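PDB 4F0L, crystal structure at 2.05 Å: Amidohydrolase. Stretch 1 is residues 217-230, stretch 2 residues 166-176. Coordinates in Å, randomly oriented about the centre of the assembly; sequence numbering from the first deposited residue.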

# COMPACT_ATOMS: atom_id res chain seq x y z
N SER B 217 -14.47 -19.01 -15.61
CA SER B 217 -13.77 -19.90 -14.67
C SER B 217 -14.19 -21.31 -14.98
O SER B 217 -15.15 -21.53 -15.75
CB SER B 217 -14.18 -19.60 -13.23
OG SER B 217 -15.54 -19.92 -13.05
N LEU B 218 -13.52 -22.27 -14.36
CA LEU B 218 -13.86 -23.66 -14.61
C LEU B 218 -15.24 -24.03 -14.07
O LEU B 218 -15.88 -24.93 -14.59
CB LEU B 218 -12.78 -24.59 -14.07
CG LEU B 218 -11.41 -24.44 -14.76
CD1 LEU B 218 -10.37 -25.31 -14.05
CD2 LEU B 218 -11.48 -24.74 -16.25
N ARG B 219 -15.69 -23.32 -13.03
CA ARG B 219 -17.03 -23.55 -12.46
C ARG B 219 -18.12 -23.12 -13.41
O ARG B 219 -19.21 -23.69 -13.44
CB ARG B 219 -17.26 -22.69 -11.21
CG ARG B 219 -16.52 -23.08 -9.97
CD ARG B 219 -17.16 -22.35 -8.80
NE ARG B 219 -16.27 -22.46 -7.65
CZ ARG B 219 -16.30 -23.45 -6.75
NH1 ARG B 219 -17.23 -24.41 -6.79
NH2 ARG B 219 -15.40 -23.45 -5.78
N ALA B 220 -17.83 -22.03 -14.12
CA ALA B 220 -18.86 -21.29 -14.82
C ALA B 220 -19.04 -21.80 -16.24
O ALA B 220 -19.99 -21.41 -16.92
CB ALA B 220 -18.57 -19.80 -14.78
N VAL B 221 -18.16 -22.70 -16.68
CA VAL B 221 -18.14 -23.14 -18.06
C VAL B 221 -17.90 -24.63 -18.07
O VAL B 221 -17.12 -25.13 -17.26
CB VAL B 221 -17.00 -22.41 -18.83
CG1 VAL B 221 -17.03 -22.76 -20.30
CG2 VAL B 221 -17.10 -20.88 -18.68
N THR B 222 -18.60 -25.36 -18.95
CA THR B 222 -18.33 -26.79 -19.15
C THR B 222 -17.14 -26.99 -20.10
O THR B 222 -16.79 -26.07 -20.85
CB THR B 222 -19.54 -27.57 -19.76
OG1 THR B 222 -19.70 -27.21 -21.12
CG2 THR B 222 -20.85 -27.29 -19.02
N PRO B 223 -16.53 -28.19 -20.10
CA PRO B 223 -15.45 -28.48 -21.06
C PRO B 223 -15.82 -28.26 -22.54
O PRO B 223 -15.03 -27.69 -23.28
CB PRO B 223 -15.10 -29.95 -20.78
CG PRO B 223 -15.41 -30.10 -19.32
CD PRO B 223 -16.67 -29.28 -19.11
N ASP B 224 -17.02 -28.65 -22.95
CA ASP B 224 -17.46 -28.44 -24.33
C ASP B 224 -17.61 -26.96 -24.65
O ASP B 224 -17.24 -26.50 -25.74
CB ASP B 224 -18.81 -29.16 -24.59
CG ASP B 224 -18.68 -30.67 -24.57
OD1 ASP B 224 -17.55 -31.18 -24.53
OD2 ASP B 224 -19.72 -31.38 -24.63
N GLU B 225 -18.16 -26.19 -23.72
CA GLU B 225 -18.34 -24.77 -23.94
C GLU B 225 -16.97 -24.09 -24.01
O GLU B 225 -16.78 -23.18 -24.79
CB GLU B 225 -19.17 -24.15 -22.83
CG GLU B 225 -20.62 -24.62 -22.76
CD GLU B 225 -21.25 -24.35 -21.39
OE1 GLU B 225 -20.53 -23.94 -20.44
OE2 GLU B 225 -22.47 -24.57 -21.26
N LEU B 226 -16.03 -24.56 -23.20
CA LEU B 226 -14.69 -24.02 -23.19
C LEU B 226 -14.03 -24.22 -24.54
O LEU B 226 -13.38 -23.29 -25.06
CB LEU B 226 -13.88 -24.68 -22.07
CG LEU B 226 -12.48 -24.19 -21.80
CD1 LEU B 226 -12.54 -22.72 -21.41
CD2 LEU B 226 -11.83 -25.02 -20.70
N ASP B 227 -14.20 -25.41 -25.13
CA ASP B 227 -13.69 -25.66 -26.48
C ASP B 227 -14.25 -24.68 -27.51
O ASP B 227 -13.49 -24.10 -28.28
CB ASP B 227 -14.00 -27.09 -26.95
CG ASP B 227 -13.19 -28.14 -26.23
OD1 ASP B 227 -12.09 -27.83 -25.72
OD2 ASP B 227 -13.67 -29.30 -26.18
N SER B 228 -15.57 -24.50 -27.53
CA SER B 228 -16.20 -23.59 -28.49
C SER B 228 -15.72 -22.15 -28.35
O SER B 228 -15.38 -21.52 -29.34
CB SER B 228 -17.70 -23.59 -28.32
OG SER B 228 -18.17 -24.90 -28.41
N VAL B 229 -15.70 -21.66 -27.13
CA VAL B 229 -15.37 -20.25 -26.88
C VAL B 229 -13.94 -19.94 -27.27
O VAL B 229 -13.67 -18.92 -27.91
CB VAL B 229 -15.66 -19.87 -25.41
CG1 VAL B 229 -15.12 -18.50 -25.08
CG2 VAL B 229 -17.16 -19.94 -25.17
N THR B 230 -13.03 -20.85 -26.96
CA THR B 230 -11.60 -20.61 -27.19
C THR B 230 -11.16 -20.92 -28.64
O THR B 230 -9.99 -20.76 -29.00
CB THR B 230 -10.75 -21.36 -26.14
OG1 THR B 230 -11.02 -22.76 -26.21
CG2 THR B 230 -11.12 -20.91 -24.74
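Stretch 2 (166-176) VFYAHSGFGGA

Stretch 2 lies on stretch 1 as the end of a strand and the turning chain after it, set against a loop and the helix P223–V229, and the contact, which buries 682 Å² in all, illustrates how a few polar bonds can accompany aromatic packing. Up to G172 the two chains run broadly in opposite senses: F167 lies nearest V229, a looser pair with CA atoms 7.4 Å apart, H170 nearest A220, and G172 nearest R219, with CA atoms 4.3 Å apart at A220 and H170. Stretch 2 turns a corner at S171 and comes back, so that G175 lies by T222, their CA atoms 5.6 Å apart. No regular ladder forms. Instead, the carbonyl of A220 receives two backbone donors, A169 N to A220 O at 3.0 Å and, through a weak bond, H170 N to A220 O, also at 3.0 Å; A220 CA adds a CH contact to H170 O at 3.2 Å.

The second anchor is a small network linking the helix N-terminus to the histidine. T222 caps the helix by accepting from E225 N at T222 OG1 (3.2 Å), and T222 N returns a bond to E225 OE1 (2.8 Å). The same carboxylate takes a nearly straight hydrogen bond from H170 NE2 to E225 OE2 (2.7 Å), while H170 ND1 is held by A176 O at 3.1 Å, so both ring nitrogens of the histidine are engaged.

Alongside these bonds the aromatic residues of stretch 2 pack against aliphatic carbons. From the helix, V229 CG2 covers one face of F167, 3.5 Å from F167 CG, and from the loop before it V221 CG2 meets the ring edge 3.6 Å from F167 CD2. A220 CB sits almost directly above the Y168 ring, 3.8 Å from its centroid. Beyond the corner at S171, F173 receives R219 CG over one face, with R219 CG 3.7 Å from F173 CE2, and touches L218 CB through F173 CE1 at 3.7 Å. A water accepting from F173 N (2.7 Å) and, weakly, from R219 NH1 (2.5 Å) links F173 to R219.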

# COMPACT_ATOMS: atom_id res chain seq x y z
N VAL B 166 -16.72 -11.98 -21.46
CA VAL B 166 -16.72 -13.19 -20.65
C VAL B 166 -17.87 -14.17 -21.02
O VAL B 166 -19.07 -13.79 -21.22
CB VAL B 166 -16.85 -12.81 -19.17
CG1 VAL B 166 -16.98 -14.05 -18.27
CG2 VAL B 166 -15.65 -11.97 -18.73
N PHE B 167 -17.48 -15.43 -21.16
CA PHE B 167 -18.43 -16.50 -21.34
C PHE B 167 -18.72 -17.09 -19.98
O PHE B 167 -17.80 -17.53 -19.29
CB PHE B 167 -17.94 -17.60 -22.29
CG PHE B 167 -18.95 -18.69 -22.44
CD1 PHE B 167 -20.03 -18.53 -23.29
CD2 PHE B 167 -18.90 -19.81 -21.63
CE1 PHE B 167 -21.01 -19.50 -23.39
CE2 PHE B 167 -19.87 -20.78 -21.70
CZ PHE B 167 -20.94 -20.62 -22.59
N TYR B 168 -20.00 -17.13 -19.62
CA TYR B 168 -20.48 -17.58 -18.30
C TYR B 168 -21.83 -18.26 -18.48
O TYR B 168 -22.76 -17.67 -19.02
CB TYR B 168 -20.65 -16.36 -17.41
CG TYR B 168 -20.77 -16.58 -15.91
CD1 TYR B 168 -21.76 -17.38 -15.36
CD2 TYR B 168 -19.92 -15.91 -15.05
CE1 TYR B 168 -21.86 -17.56 -13.98
CE2 TYR B 168 -20.02 -16.08 -13.69
CZ TYR B 168 -20.98 -16.91 -13.18
OH TYR B 168 -21.05 -17.03 -11.82
N ALA B 169 -21.95 -19.51 -18.04
CA ALA B 169 -23.21 -20.26 -18.23
C ALA B 169 -23.67 -21.09 -17.02
O ALA B 169 -24.78 -21.59 -17.05
CB ALA B 169 -23.08 -21.15 -19.45
N HIS B 170 -22.84 -21.26 -16.00
CA HIS B 170 -23.11 -22.20 -14.91
C HIS B 170 -22.64 -21.72 -13.57
O HIS B 170 -21.73 -20.87 -13.47
CB HIS B 170 -22.46 -23.53 -15.24
CG HIS B 170 -22.88 -24.06 -16.56
ND1 HIS B 170 -24.09 -24.62 -16.76
CD2 HIS B 170 -22.26 -24.02 -17.80
CE1 HIS B 170 -24.22 -24.95 -18.03
NE2 HIS B 170 -23.11 -24.57 -18.68
N SER B 171 -23.29 -22.22 -12.53
CA SER B 171 -23.00 -21.81 -11.17
C SER B 171 -22.13 -22.82 -10.42
O SER B 171 -21.91 -22.64 -9.24
CB SER B 171 -24.31 -21.61 -10.41
OG SER B 171 -24.97 -22.87 -10.27
N GLY B 172 -21.64 -23.86 -11.08
CA GLY B 172 -20.79 -24.84 -10.40
C GLY B 172 -20.21 -25.91 -11.30
O GLY B 172 -20.73 -26.11 -12.40
N PHE B 173 -19.18 -26.63 -10.81
CA PHE B 173 -18.54 -27.73 -11.57
C PHE B 173 -19.60 -28.71 -12.07
O PHE B 173 -20.63 -28.92 -11.42
CB PHE B 173 -17.47 -28.49 -10.73
CG PHE B 173 -16.20 -27.73 -10.55
CD1 PHE B 173 -15.29 -27.62 -11.59
CD2 PHE B 173 -15.94 -27.06 -9.38
CE1 PHE B 173 -14.13 -26.87 -11.45
CE2 PHE B 173 -14.79 -26.32 -9.23
CZ PHE B 173 -13.88 -26.22 -10.26
N GLY B 174 -19.35 -29.28 -13.24
CA GLY B 174 -20.27 -30.25 -13.83
C GLY B 174 -21.51 -29.64 -14.48
O GLY B 174 -22.49 -30.33 -14.71
N GLY B 175 -21.47 -28.35 -14.79
CA GLY B 175 -22.54 -27.74 -15.56
C GLY B 175 -23.81 -27.46 -14.78
O GLY B 175 -24.89 -27.45 -15.36
N ALA B 176 -23.68 -27.21 -13.47
CA ALA B 176 -24.81 -26.76 -12.63
C ALA B 176 -25.51 -25.54 -13.25
O ALA B 176 -24.85 -24.63 -13.74
CB ALA B 176 -24.32 -26.41 -11.22
O HOH W 1 -18.56 -25.86 -8.28
O HOH W 2 -19.48 -25.83 -15.04